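Local coordinates for protein succinate-semialdehyde dehydrogenase (Synechococcus, PDB 3VZ3) that probably oxidises succinate semialdehyde to succinate, using bound NADP as its hydride acceptor, at residues 129-134 against 154-159; 204-209 against 227-232; 314-319 against 363-368. The protein carries 1 engineered substitution. All coordinates share one frame; numbering follows the deposited sequence.

Along the chain the contacts follow one another, 1, 2, 3. Contacts 1 and 2 are neighbours in the sheet of strands 116-130, 153-157, 202-208 and 228-231: strand 116-130 lies next to strand 202-208, with Val130 probably hydrogen-bonded to Thr206 and Thr208, and their centres are about 10 Å apart. Each is the strand pair of a beta-alpha-beta unit. Contact 3 packs helix 310-326 on the loop leading into strand 367-373 of a second sheet; its centre is about 23 Å from that of contact 1 and 25 Å from that of contact 2. NADP bridges the two regions, since all three contacts touch it, and Phe364 packs on Trp133 and Asn134, so residues distant in sequence line one cleft.

Contact 1 of 3, residues 129-134 against 154-159; sequences AVMPWN and AVLKHA. With NAP (NADP nicotinamide-adenine-dinucleotide phosphate), chain D.
Ala129 and Val130, ending strand 116-130, pair in parallel register with Leu156 and Lys157 of strand 153-157. Val155 O receives the N-H of Ala129 at 2.9 Å, the Lys157 N-H comes back to Ala129 O, and Met131 N closes on Lys157 O at 3.0 Å. On the face that carries Ala129 and Leu156, the bent Met131 chain lays its CG on Leu156 CD1 (3.6 Å), the two side chains crossing at about a right angle. Past the strand ends, Ala159 CB meets Trp133 CB at 3.8 Å and sits at the edge of the indole.

Lys157 rises from the face it shares with Val130. Its chain starts with CG opposite the backbone N (chi1 -179°), passes Val130 CG1, and kinks twice, bringing NZ to phosphate oxygen O1X of NADP at 2.9 Å. The three protons of NZ are offered to O1X, His158 O and Ile188 O, with O2B a weak fourth acceptor, which would hold the ammonium beside the phosphate that distinguishes NADP from NAD. The loop just past the strand takes two more cofactor groups: Met131 O accepts hydroxyl O3B of the adenosine ribose at 2.7 Å, and Trp133 NE1 gives a bent bond (134°) to O1N of the diphosphate. Asn134, beside the nicotinamide ring, bonds Gln263 O and the bound 4-oxobutanoic acid through ND2, consistent with the oxyanion-hole asparagine of this family.

Behind this shell, His158 turns a ring edge to Pro132, its CE1 3.1 Å from Pro132 O. ND1 accepts Ala159 N and NE2 binds Pro136 O, so both nitrogens fix the ring. Together with helix 138-149 the two strands form a beta-alpha-beta crossover of the Rossmann-like cofactor domain of aldehyde dehydrogenases.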
loop_
_atom_site.group_PDB
_atom_site.type_symbol
_atom_site.label_atom_id
_atom_site.label_comp_id
_atom_site.label_asym_id
_atom_site.label_seq_id
_atom_site.Cartn_x
_atom_site.Cartn_y
_atom_site.Cartn_z
ATOM N N ALA A 129 -14.083 1.622 5.325
ATOM C CA ALA A 129 -13.465 2.825 5.907
ATOM C C ALA A 129 -13.774 2.898 7.400
ATOM O O ALA A 129 -14.934 2.801 7.808
ATOM C CB ALA A 129 -13.980 4.077 5.219
ATOM N N VAL A 130 -12.733 3.079 8.206
ATOM C CA VAL A 130 -12.896 3.231 9.650
ATOM C C VAL A 130 -12.453 4.648 9.952
ATOM O O VAL A 130 -11.339 5.032 9.600
ATOM C CB VAL A 130 -12.038 2.212 10.433
ATOM C CG1 VAL A 130 -12.108 2.470 11.951
ATOM C CG2 VAL A 130 -12.474 0.782 10.104
ATOM N N MET A 131 -13.329 5.441 10.566
ATOM C CA MET A 131 -13.095 6.888 10.655
ATOM C C MET A 131 -13.217 7.401 12.094
ATOM O O MET A 131 -13.863 6.762 12.922
ATOM C CB MET A 131 -14.046 7.650 9.714
ATOM C CG MET A 131 -13.779 7.409 8.214
ATOM S SD MET A 131 -12.245 8.185 7.687
ATOM C CE MET A 131 -11.658 7.037 6.420
ATOM N N PRO A 132 -12.539 8.527 12.401
ATOM C CA PRO A 132 -12.477 9.097 13.742
ATOM C C PRO A 132 -13.478 10.242 13.957
ATOM O O PRO A 132 -14.020 10.804 12.988
ATOM C CB PRO A 132 -11.050 9.648 13.781
ATOM C CG PRO A 132 -10.895 10.242 12.389
ATOM C CD PRO A 132 -11.694 9.291 11.461
ATOM N N TRP A 133 -13.686 10.607 15.216
ATOM C CA TRP A 133 -14.675 11.622 15.581
ATOM C C TRP A 133 -14.249 13.077 15.344
ATOM O O TRP A 133 -15.099 13.966 15.391
ATOM C CB TRP A 133 -15.143 11.442 17.048
ATOM C CG TRP A 133 -13.986 11.346 17.975
ATOM C CD1 TRP A 133 -13.433 10.198 18.476
ATOM C CD2 TRP A 133 -13.165 12.430 18.456
ATOM N NE1 TRP A 133 -12.337 10.503 19.254
ATOM C CE2 TRP A 133 -12.144 11.859 19.246
ATOM C CE3 TRP A 133 -13.194 13.826 18.292
ATOM C CZ2 TRP A 133 -11.168 12.639 19.892
ATOM C CZ3 TRP A 133 -12.212 14.603 18.921
ATOM C CH2 TRP A 133 -11.210 14.002 19.704
ATOM N N ASN A 134 -12.953 13.324 15.111
ATOM C CA ASN A 134 -12.440 14.706 15.174
ATOM C C ASN A 134 -12.794 15.607 13.989
ATOM O O ASN A 134 -13.000 16.811 14.167
ATOM C CB ASN A 134 -10.943 14.759 15.515
ATOM C CG ASN A 134 -10.052 14.285 14.380
ATOM O OD1 ASN A 134 -10.404 13.383 13.621
ATOM N ND2 ASN A 134 -8.860 14.881 14.281
ATOM N N ALA A 154 -18.720 1.437 -0.652
ATOM C CA ALA A 154 -18.043 1.622 0.630
ATOM C C ALA A 154 -18.960 1.291 1.776
ATOM O O ALA A 154 -20.164 1.550 1.715
ATOM C CB ALA A 154 -17.554 3.050 0.787
ATOM N N VAL A 155 -18.370 0.736 2.825
ATOM C CA VAL A 155 -19.054 0.601 4.102
ATOM C C VAL A 155 -18.224 1.373 5.125
ATOM O O VAL A 155 -16.991 1.285 5.135
ATOM C CB VAL A 155 -19.285 -0.881 4.537
ATOM C CG1 VAL A 155 -20.342 -1.557 3.648
ATOM C CG2 VAL A 155 -17.992 -1.698 4.558
ATOM N N LEU A 156 -18.913 2.175 5.931
ATOM C CA LEU A 156 -18.272 3.065 6.880
ATOM C C LEU A 156 -18.524 2.593 8.306
ATOM O O LEU A 156 -19.671 2.401 8.716
ATOM C CB LEU A 156 -18.816 4.487 6.711
ATOM C CG LEU A 156 -18.473 5.485 7.827
ATOM C CD1 LEU A 156 -16.965 5.863 7.866
ATOM C CD2 LEU A 156 -19.353 6.736 7.727
ATOM N N LYS A 157 -17.436 2.376 9.042
ATOM C CA LYS A 157 -17.533 2.245 10.495
ATOM C C LYS A 157 -17.008 3.567 11.044
ATOM O O LYS A 157 -15.804 3.810 11.045
ATOM C CB LYS A 157 -16.719 1.043 11.019
ATOM C CG LYS A 157 -16.782 0.830 12.550
ATOM C CD LYS A 157 -15.655 1.541 13.301
ATOM C CE LYS A 157 -15.707 1.245 14.814
ATOM N NZ LYS A 157 -16.807 1.983 15.482
ATOM N N HIS A 158 -17.915 4.421 11.505
ATOM C CA HIS A 158 -17.502 5.670 12.117
ATOM C C HIS A 158 -17.248 5.490 13.611
ATOM O O HIS A 158 -17.594 4.449 14.202
ATOM C CB HIS A 158 -18.579 6.741 11.919
ATOM C CG HIS A 158 -18.027 8.103 11.605
ATOM N ND1 HIS A 158 -16.821 8.559 12.093
ATOM C CD2 HIS A 158 -18.531 9.106 10.849
ATOM C CE1 HIS A 158 -16.609 9.789 11.654
ATOM N NE2 HIS A 158 -17.627 10.139 10.889
ATOM N N ALA A 159 -16.661 6.510 14.231
ATOM C CA ALA A 159 -16.475 6.502 15.688
ATOM C C ALA A 159 -17.835 6.380 16.398
ATOM O O ALA A 159 -18.848 6.917 15.934
ATOM C CB ALA A 159 -15.714 7.774 16.127
HETATM P PA NAP D . -9.347 5.942 17.505
HETATM O O1A NAP D . -9.632 5.503 18.897
HETATM O O2A NAP D . -8.240 5.218 16.838
HETATM O O5B NAP D . -10.719 5.825 16.656
HETATM C C5B NAP D . -10.738 5.935 15.245
HETATM C C4B NAP D . -11.699 4.871 14.712
HETATM O O4B NAP D . -11.159 3.574 14.943
HETATM C C3B NAP D . -13.054 4.878 15.405
HETATM O O3B NAP D . -14.010 4.552 14.419
HETATM C C2B NAP D . -12.936 3.773 16.448
HETATM O O2B NAP D . -14.165 3.173 16.781
HETATM C C1B NAP D . -12.069 2.785 15.695
HETATM N N9A NAP D . -11.282 1.832 16.504
HETATM C C8A NAP D . -10.703 1.989 17.743
HETATM N N7A NAP D . -10.053 0.828 18.052
HETATM C C5A NAP D . -10.211 -0.046 17.024
HETATM C C6A NAP D . -9.770 -1.350 16.799
HETATM N N6A NAP D . -9.028 -1.983 17.710
HETATM N N1A NAP D . -10.107 -1.988 15.618
HETATM C C2A NAP D . -10.873 -1.346 14.655
HETATM N N3A NAP D . -11.310 -0.053 14.885
HETATM C C4A NAP D . -10.979 0.579 16.047
HETATM O O3 NAP D . -8.997 7.510 17.411
HETATM P PN NAP D . -9.155 8.719 18.460
HETATM O O1N NAP D . -10.410 8.535 19.221
HETATM O O2N NAP D . -7.873 8.850 19.209
HETATM O O5D NAP D . -9.293 9.913 17.381
HETATM C C5D NAP D . -8.234 10.836 17.204
HETATM C C4D NAP D . -7.062 10.259 16.420
HETATM O O4D NAP D . -7.302 10.397 15.042
HETATM C C3D NAP D . -5.760 11.014 16.671
HETATM O O3D NAP D . -4.961 10.396 17.654
HETATM C C2D NAP D . -5.041 10.957 15.351
HETATM O O2D NAP D . -4.117 9.909 15.488
HETATM C C1D NAP D . -6.072 10.493 14.343
HETATM N N1N NAP D . -6.242 11.307 13.119
HETATM C C2N NAP D . -5.385 11.203 12.043
HETATM C C3N NAP D . -5.603 11.987 10.902
HETATM C C7N NAP D . -4.771 11.892 9.649
HETATM O O7N NAP D . -5.341 12.351 8.435
HETATM N N7N NAP D . -3.531 11.399 9.686
HETATM C C4N NAP D . -6.698 12.836 10.864
HETATM C C5N NAP D . -7.573 12.906 11.942
HETATM C C6N NAP D . -7.338 12.129 13.066
HETATM P P2B NAP D . -14.880 3.403 18.218
HETATM O O1X NAP D . -16.115 2.537 18.225
HETATM O O2X NAP D . -15.221 4.862 18.373
HETATM O O3X NAP D . -13.879 2.996 19.292
#

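Contact 2 of 3, residues 204-209 against 227-232; sequences AATLTG and PTLLEL. With NAP (NADP nicotinamide-adenine-dinucleotide phosphate), chain D.
Thr208 OG1 and Glu231 CG both lie anti to their carbonyl carbons (chi1 -61° for Thr208), and the two side chains run side by side in the same direction, with Thr208 OG1 3.6 Å from Glu231 CB. The same threonine rotation sets CG2 opposite the backbone N and so turns it to the nicotinamide, 3.4 Å from C3N, while a bend at chi2 carries the Glu231 carboxylate away from the neighbouring strand. One pair back on this face, Thr206 and Leu229 also lie alongside, OG1 of Thr206 standing 3.5 Å from Leu229 CD2.

The axes of strands 204-208 and 228-231 run 5° apart, and the backbones exchange five hydrogen bonds, from Ala205 N to Pro227 O at the start to Gly209 N to Glu231 O at 3.0 Å near the end. These are the two strands of a beta-alpha-beta unit whose connecting helix is 211-223, within the Rossmann-like domain; Glu231 and Leu232 open the Glu-Leu-Gly-Gly sequence typical of aldehyde dehydrogenases.

The face carrying Leu207 and Leu230 is mostly apolar, apart from Thr228, whose OG1 bonds Tyr436 OH. Leu230 CD2 rests on Leu207 CB at 3.9 Å, and the Leu232 side chain crosses that of Leu207 at roughly a right angle, CD2 against CD2 at 3.8 Å. Helix 211-223 packs here through Ala213 and Ala218, and Ile225 of the second subunit reaches Leu230 and Leu232. At the strand end, Leu232 O accepts the carboxamide N7N of NADP at 2.8 Å in a nearly straight bond (177°).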
loop_
_atom_site.group_PDB
_atom_site.type_symbol
_atom_site.label_atom_id
_atom_site.label_comp_id
_atom_site.label_asym_id
_atom_site.label_seq_id
_atom_site.Cartn_x
_atom_site.Cartn_y
_atom_site.Cartn_z
ATOM N N ALA A 204 -10.545 -4.181 0.458
ATOM C CA ALA A 204 -9.528 -3.239 0.936
ATOM C C ALA A 204 -10.084 -2.444 2.087
ATOM O O ALA A 204 -11.288 -2.442 2.327
ATOM C CB ALA A 204 -9.092 -2.302 -0.186
ATOM N N ALA A 205 -9.201 -1.753 2.798
ATOM C CA ALA A 205 -9.636 -0.980 3.959
ATOM C C ALA A 205 -8.766 0.244 4.179
ATOM O O ALA A 205 -7.560 0.233 3.929
ATOM C CB ALA A 205 -9.623 -1.858 5.192
ATOM N N THR A 206 -9.394 1.299 4.682
ATOM C CA THR A 206 -8.686 2.523 5.046
ATOM C C THR A 206 -9.060 2.889 6.473
ATOM O O THR A 206 -10.200 2.680 6.877
ATOM C CB THR A 206 -8.989 3.661 4.030
ATOM O OG1 THR A 206 -8.099 4.761 4.244
ATOM C CG2 THR A 206 -10.458 4.151 4.067
ATOM N N LEU A 207 -8.105 3.422 7.235
ATOM C CA LEU A 207 -8.424 3.877 8.579
ATOM C C LEU A 207 -7.736 5.203 8.856
ATOM O O LEU A 207 -6.539 5.361 8.603
ATOM C CB LEU A 207 -8.031 2.838 9.649
ATOM C CG LEU A 207 -8.356 3.148 11.131
ATOM C CD1 LEU A 207 -8.686 1.885 11.906
ATOM C CD2 LEU A 207 -7.231 3.927 11.853
ATOM N N THR A 208 -8.513 6.142 9.384
ATOM C CA THR A 208 -7.978 7.374 9.950
ATOM C C THR A 208 -8.282 7.347 11.445
ATOM O O THR A 208 -9.419 7.083 11.843
ATOM C CB THR A 208 -8.609 8.601 9.296
ATOM O OG1 THR A 208 -8.301 8.578 7.898
ATOM C CG2 THR A 208 -8.008 9.855 9.874
ATOM N N GLY A 209 -7.265 7.578 12.265
ATOM C CA GLY A 209 -7.426 7.408 13.706
ATOM C C GLY A 209 -6.087 7.265 14.401
ATOM O O GLY A 209 -5.100 7.850 13.980
ATOM N N PRO A 227 -5.111 -4.737 0.635
ATOM C CA PRO A 227 -4.350 -3.484 0.759
ATOM C C PRO A 227 -5.019 -2.498 1.709
ATOM O O PRO A 227 -6.242 -2.518 1.877
ATOM C CB PRO A 227 -4.338 -2.948 -0.668
ATOM C CG PRO A 227 -5.618 -3.475 -1.280
ATOM C CD PRO A 227 -5.776 -4.852 -0.680
ATOM N N THR A 228 -4.199 -1.662 2.341
ATOM C CA THR A 228 -4.667 -0.681 3.322
ATOM C C THR A 228 -4.027 0.689 3.103
ATOM O O THR A 228 -3.034 0.831 2.377
ATOM C CB THR A 228 -4.354 -1.100 4.788
ATOM O OG1 THR A 228 -2.974 -1.471 4.903
ATOM C CG2 THR A 228 -5.239 -2.257 5.229
ATOM N N LEU A 229 -4.630 1.691 3.733
ATOM C CA LEU A 229 -4.077 3.029 3.828
ATOM C C LEU A 229 -4.344 3.458 5.262
ATOM O O LEU A 229 -5.454 3.279 5.765
ATOM C CB LEU A 229 -4.761 3.999 2.859
ATOM C CG LEU A 229 -4.250 5.455 2.816
ATOM C CD1 LEU A 229 -4.471 6.058 1.441
ATOM C CD2 LEU A 229 -4.942 6.314 3.869
ATOM N N LEU A 230 -3.338 4.038 5.901
ATOM C CA LEU A 230 -3.498 4.459 7.284
ATOM C C LEU A 230 -3.091 5.909 7.442
ATOM O O LEU A 230 -1.981 6.292 7.067
ATOM C CB LEU A 230 -2.630 3.615 8.209
ATOM C CG LEU A 230 -2.894 2.119 8.311
ATOM C CD1 LEU A 230 -1.889 1.495 9.239
ATOM C CD2 LEU A 230 -4.319 1.872 8.814
ATOM N N GLU A 231 -3.976 6.684 8.054
ATOM C CA GLU A 231 -3.706 8.084 8.374
ATOM C C GLU A 231 -3.821 8.191 9.895
ATOM O O GLU A 231 -4.928 8.187 10.435
ATOM C CB GLU A 231 -4.740 8.987 7.702
ATOM C CG GLU A 231 -4.754 8.966 6.145
ATOM C CD GLU A 231 -3.841 9.997 5.477
ATOM O OE1 GLU A 231 -3.232 10.858 6.168
ATOM O OE2 GLU A 231 -3.741 9.938 4.229
ATOM N N LEU A 232 -2.685 8.259 10.590
ATOM C CA LEU A 232 -2.726 8.194 12.042
ATOM C C LEU A 232 -2.329 9.515 12.718
ATOM O O LEU A 232 -2.470 10.594 12.124
ATOM C CB LEU A 232 -1.929 6.994 12.569
ATOM C CG LEU A 232 -2.201 5.654 11.839
ATOM C CD1 LEU A 232 -1.294 4.548 12.380
ATOM C CD2 LEU A 232 -3.681 5.264 11.928
HETATM P PA NAP D . -9.347 5.942 17.505
HETATM O O1A NAP D . -9.632 5.503 18.897
HETATM O O2A NAP D . -8.240 5.218 16.838
HETATM O O5B NAP D . -10.719 5.825 16.656
HETATM C C5B NAP D . -10.738 5.935 15.245
HETATM C C4B NAP D . -11.699 4.871 14.712
HETATM O O4B NAP D . -11.159 3.574 14.943
HETATM C C3B NAP D . -13.054 4.878 15.405
HETATM O O3B NAP D . -14.010 4.552 14.419
HETATM C C2B NAP D . -12.936 3.773 16.448
HETATM O O2B NAP D . -14.165 3.173 16.781
HETATM C C1B NAP D . -12.069 2.785 15.695
HETATM N N9A NAP D . -11.282 1.832 16.504
HETATM C C8A NAP D . -10.703 1.989 17.743
HETATM N N7A NAP D . -10.053 0.828 18.052
HETATM C C5A NAP D . -10.211 -0.046 17.024
HETATM C C6A NAP D . -9.770 -1.350 16.799
HETATM N N6A NAP D . -9.028 -1.983 17.710
HETATM N N1A NAP D . -10.107 -1.988 15.618
HETATM C C2A NAP D . -10.873 -1.346 14.655
HETATM N N3A NAP D . -11.310 -0.053 14.885
HETATM C C4A NAP D . -10.979 0.579 16.047
HETATM O O3 NAP D . -8.997 7.510 17.411
HETATM P PN NAP D . -9.155 8.719 18.460
HETATM O O1N NAP D . -10.410 8.535 19.221
HETATM O O2N NAP D . -7.873 8.850 19.209
HETATM O O5D NAP D . -9.293 9.913 17.381
HETATM C C5D NAP D . -8.234 10.836 17.204
HETATM C C4D NAP D . -7.062 10.259 16.420
HETATM O O4D NAP D . -7.302 10.397 15.042
HETATM C C3D NAP D . -5.760 11.014 16.671
HETATM O O3D NAP D . -4.961 10.396 17.654
HETATM C C2D NAP D . -5.041 10.957 15.351
HETATM O O2D NAP D . -4.117 9.909 15.488
HETATM C C1D NAP D . -6.072 10.493 14.343
HETATM N N1N NAP D . -6.242 11.307 13.119
HETATM C C2N NAP D . -5.385 11.203 12.043
HETATM C C3N NAP D . -5.603 11.987 10.902
HETATM C C7N NAP D . -4.771 11.892 9.649
HETATM O O7N NAP D . -5.341 12.351 8.435
HETATM N N7N NAP D . -3.531 11.399 9.686
HETATM C C4N NAP D . -6.698 12.836 10.864
HETATM C C5N NAP D . -7.573 12.906 11.942
HETATM C C6N NAP D . -7.338 12.129 13.066
HETATM P P2B NAP D . -14.880 3.403 18.218
HETATM O O1X NAP D . -16.115 2.537 18.225
HETATM O O2X NAP D . -15.221 4.862 18.373
HETATM O O3X NAP D . -13.879 2.996 19.292
#

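Contact 3 of 3, residues 314-319 against 363-368; sequences QDISRQ and LFAPVA. With NAP (NADP nicotinamide-adenine-dinucleotide phosphate), chain D.
Ile316 points from helix 310-326 straight into the bend formed by Leu363, Ala365 and Val367, and meets each of them differently. Ala365 presents its CB to the flank of the isoleucine, 3.6 Å from Ile316 CG1. Val367 slides past in the opposite direction, CG2 lying 3.7 Å from Ile316 CG1, and Leu363 crosses at about a right angle, with Leu363 CD2 3.9 Å from Ile316 CD1. With CG1 anti to the backbone N (chi1 -173°) and a turn at chi2, CD1 of the isoleucine lies against both Leu363 CD2 and Val367 CG2.

One helical turn on, Gln319 runs antiparallel to Leu363, its amide set against the leucine with Gln319 OE1 3.5 Å from Leu363 CD2. NE2 is held by Glu361 and the carbonyl of Glu362. A water 2.7 Å from Gln319 OE1 accepts the N-H of Phe364 at 2.8 Å, linking helix to loop.

Inverse gamma turns centred on Phe364 and Pro366 curl the loop just before strand 367-373, and Arg257 binds the carbonyls of Leu363 and Val367. Phe364 faces the other way, one ring face against C3D of the nicotinamide ribose. Direct contact between helix and loop is thus wholly van der Waals, and the polar links noted run through the water and the Gln319 amide. This implies that shape, more than directional bonding, sets how the helix seats on the loop that brings Phe364 to the cofactor.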
loop_
_atom_site.group_PDB
_atom_site.type_symbol
_atom_site.label_atom_id
_atom_site.label_comp_id
_atom_site.label_asym_id
_atom_site.label_seq_id
_atom_site.Cartn_x
_atom_site.Cartn_y
_atom_site.Cartn_z
ATOM N N GLN A 314 -9.461 13.004 30.316
ATOM C CA GLN A 314 -8.685 12.305 31.337
ATOM C C GLN A 314 -7.257 12.067 30.870
ATOM O O GLN A 314 -6.307 12.171 31.669
ATOM C CB GLN A 314 -9.349 10.971 31.691
ATOM C CG GLN A 314 -10.581 11.096 32.562
ATOM C CD GLN A 314 -11.404 9.808 32.565
ATOM O OE1 GLN A 314 -11.126 8.875 31.803
ATOM N NE2 GLN A 314 -12.422 9.759 33.413
ATOM N N ASP A 315 -7.128 11.743 29.581
ATOM C CA ASP A 315 -5.828 11.520 28.936
ATOM C C ASP A 315 -4.925 12.735 29.055
ATOM O O ASP A 315 -3.826 12.629 29.574
ATOM C CB ASP A 315 -5.983 11.140 27.469
ATOM C CG ASP A 315 -6.411 9.693 27.280
ATOM O OD1 ASP A 315 -6.326 8.904 28.251
ATOM O OD2 ASP A 315 -6.829 9.344 26.157
ATOM N N ILE A 316 -5.386 13.889 28.580
ATOM C CA ILE A 316 -4.523 15.066 28.597
ATOM C C ILE A 316 -4.215 15.497 30.029
ATOM O O ILE A 316 -3.080 15.892 30.350
ATOM C CB ILE A 316 -5.082 16.245 27.735
ATOM C CG1 ILE A 316 -4.041 17.368 27.659
ATOM C CG2 ILE A 316 -6.411 16.768 28.260
ATOM C CD1 ILE A 316 -2.781 16.979 26.876
ATOM N N SER A 317 -5.219 15.378 30.895
ATOM C CA SER A 317 -5.056 15.795 32.289
ATOM C C SER A 317 -3.916 15.013 32.914
ATOM O O SER A 317 -3.078 15.578 33.617
ATOM C CB SER A 317 -6.356 15.576 33.065
ATOM O OG SER A 317 -7.349 16.469 32.596
ATOM N N ARG A 318 -3.887 13.715 32.614
ATOM C CA ARG A 318 -2.898 12.789 33.177
ATOM C C ARG A 318 -1.518 13.097 32.604
ATOM O O ARG A 318 -0.531 13.171 33.348
ATOM C CB ARG A 318 -3.290 11.343 32.851
ATOM C CG ARG A 318 -2.366 10.295 33.468
ATOM C CD ARG A 318 -2.572 8.909 32.849
ATOM N NE ARG A 318 -2.188 8.904 31.437
ATOM C CZ ARG A 318 -3.037 8.773 30.418
ATOM N NH1 ARG A 318 -4.340 8.599 30.632
ATOM N NH2 ARG A 318 -2.581 8.800 29.175
ATOM N N GLN A 319 -1.470 13.285 31.282
ATOM C CA GLN A 319 -0.223 13.561 30.552
ATOM C C GLN A 319 0.447 14.829 31.075
ATOM O O GLN A 319 1.648 14.838 31.394
ATOM C CB GLN A 319 -0.501 13.713 29.055
ATOM C CG GLN A 319 -0.745 12.414 28.287
ATOM C CD GLN A 319 -1.214 12.711 26.864
ATOM O OE1 GLN A 319 -2.041 13.603 26.642
ATOM N NE2 GLN A 319 -0.662 11.985 25.890
ATOM N N LEU A 363 -0.306 15.110 22.065
ATOM C CA LEU A 363 -1.180 15.908 22.933
ATOM C C LEU A 363 -2.418 16.346 22.154
ATOM O O LEU A 363 -2.381 17.314 21.405
ATOM C CB LEU A 363 -0.417 17.106 23.522
ATOM C CG LEU A 363 0.821 16.776 24.386
ATOM C CD1 LEU A 363 1.280 18.014 25.145
ATOM C CD2 LEU A 363 0.567 15.628 25.374
ATOM N N PHE A 364 -3.512 15.620 22.347
ATOM C CA PHE A 364 -4.746 15.836 21.588
ATOM C C PHE A 364 -5.691 16.752 22.382
ATOM O O PHE A 364 -6.737 16.329 22.895
ATOM C CB PHE A 364 -5.395 14.478 21.272
ATOM C CG PHE A 364 -5.957 14.380 19.896
ATOM C CD1 PHE A 364 -5.142 14.570 18.782
ATOM C CD2 PHE A 364 -7.305 14.079 19.702
ATOM C CE1 PHE A 364 -5.662 14.462 17.481
ATOM C CE2 PHE A 364 -7.838 13.973 18.423
ATOM C CZ PHE A 364 -7.028 14.160 17.306
ATOM N N ALA A 365 -5.284 18.015 22.463
ATOM C CA ALA A 365 -5.898 19.047 23.290
ATOM C C ALA A 365 -5.052 20.299 23.071
ATOM O O ALA A 365 -3.963 20.210 22.497
ATOM C CB ALA A 365 -5.884 18.625 24.786
ATOM N N PRO A 366 -5.551 21.475 23.491
ATOM C CA PRO A 366 -4.860 22.724 23.162
ATOM C C PRO A 366 -3.655 23.005 24.073
ATOM O O PRO A 366 -3.632 24.008 24.817
ATOM C CB PRO A 366 -5.971 23.766 23.322
ATOM C CG PRO A 366 -6.793 23.233 24.449
ATOM C CD PRO A 366 -6.811 21.722 24.218
ATOM N N VAL A 367 -2.661 22.120 23.997
ATOM C CA VAL A 367 -1.525 22.133 24.920
ATOM C C VAL A 367 -0.236 22.176 24.096
ATOM O O VAL A 367 0.132 21.195 23.436
ATOM C CB VAL A 367 -1.495 20.885 25.854
ATOM C CG1 VAL A 367 -0.300 20.941 26.832
ATOM C CG2 VAL A 367 -2.816 20.737 26.619
ATOM N N ALA A 368 0.423 23.329 24.137
ATOM C CA ALA A 368 1.665 23.541 23.404
ATOM C C ALA A 368 2.867 23.134 24.253
ATOM O O ALA A 368 2.990 23.556 25.417
ATOM C CB ALA A 368 1.791 25.033 22.999
HETATM P PA NAP D . -9.347 5.942 17.505
HETATM O O1A NAP D . -9.632 5.503 18.897
HETATM O O2A NAP D . -8.240 5.218 16.838
HETATM O O5B NAP D . -10.719 5.825 16.656
HETATM C C5B NAP D . -10.738 5.935 15.245
HETATM C C4B NAP D . -11.699 4.871 14.712
HETATM O O4B NAP D . -11.159 3.574 14.943
HETATM C C3B NAP D . -13.054 4.878 15.405
HETATM O O3B NAP D . -14.010 4.552 14.419
HETATM C C2B NAP D . -12.936 3.773 16.448
HETATM O O2B NAP D . -14.165 3.173 16.781
HETATM C C1B NAP D . -12.069 2.785 15.695
HETATM N N9A NAP D . -11.282 1.832 16.504
HETATM C C8A NAP D . -10.703 1.989 17.743
HETATM N N7A NAP D . -10.053 0.828 18.052
HETATM C C5A NAP D . -10.211 -0.046 17.024
HETATM C C6A NAP D . -9.770 -1.350 16.799
HETATM N N6A NAP D . -9.028 -1.983 17.710
HETATM N N1A NAP D . -10.107 -1.988 15.618
HETATM C C2A NAP D . -10.873 -1.346 14.655
HETATM N N3A NAP D . -11.310 -0.053 14.885
HETATM C C4A NAP D . -10.979 0.579 16.047
HETATM O O3 NAP D . -8.997 7.510 17.411
HETATM P PN NAP D . -9.155 8.719 18.460
HETATM O O1N NAP D . -10.410 8.535 19.221
HETATM O O2N NAP D . -7.873 8.850 19.209
HETATM O O5D NAP D . -9.293 9.913 17.381
HETATM C C5D NAP D . -8.234 10.836 17.204
HETATM C C4D NAP D . -7.062 10.259 16.420
HETATM O O4D NAP D . -7.302 10.397 15.042
HETATM C C3D NAP D . -5.760 11.014 16.671
HETATM O O3D NAP D . -4.961 10.396 17.654
HETATM C C2D NAP D . -5.041 10.957 15.351
HETATM O O2D NAP D . -4.117 9.909 15.488
HETATM C C1D NAP D . -6.072 10.493 14.343
HETATM N N1N NAP D . -6.242 11.307 13.119
HETATM C C2N NAP D . -5.385 11.203 12.043
HETATM C C3N NAP D . -5.603 11.987 10.902
HETATM C C7N NAP D . -4.771 11.892 9.649
HETATM O O7N NAP D . -5.341 12.351 8.435
HETATM N N7N NAP D . -3.531 11.399 9.686
HETATM C C4N NAP D . -6.698 12.836 10.864
HETATM C C5N NAP D . -7.573 12.906 11.942
HETATM C C6N NAP D . -7.338 12.129 13.066
HETATM P P2B NAP D . -14.880 3.403 18.218
HETATM O O1X NAP D . -16.115 2.537 18.225
HETATM O O2X NAP D . -15.221 4.862 18.373
HETATM O O3X NAP D . -13.879 2.996 19.292
HETATM O O HOH W 1 -3.728 13.827 24.507
#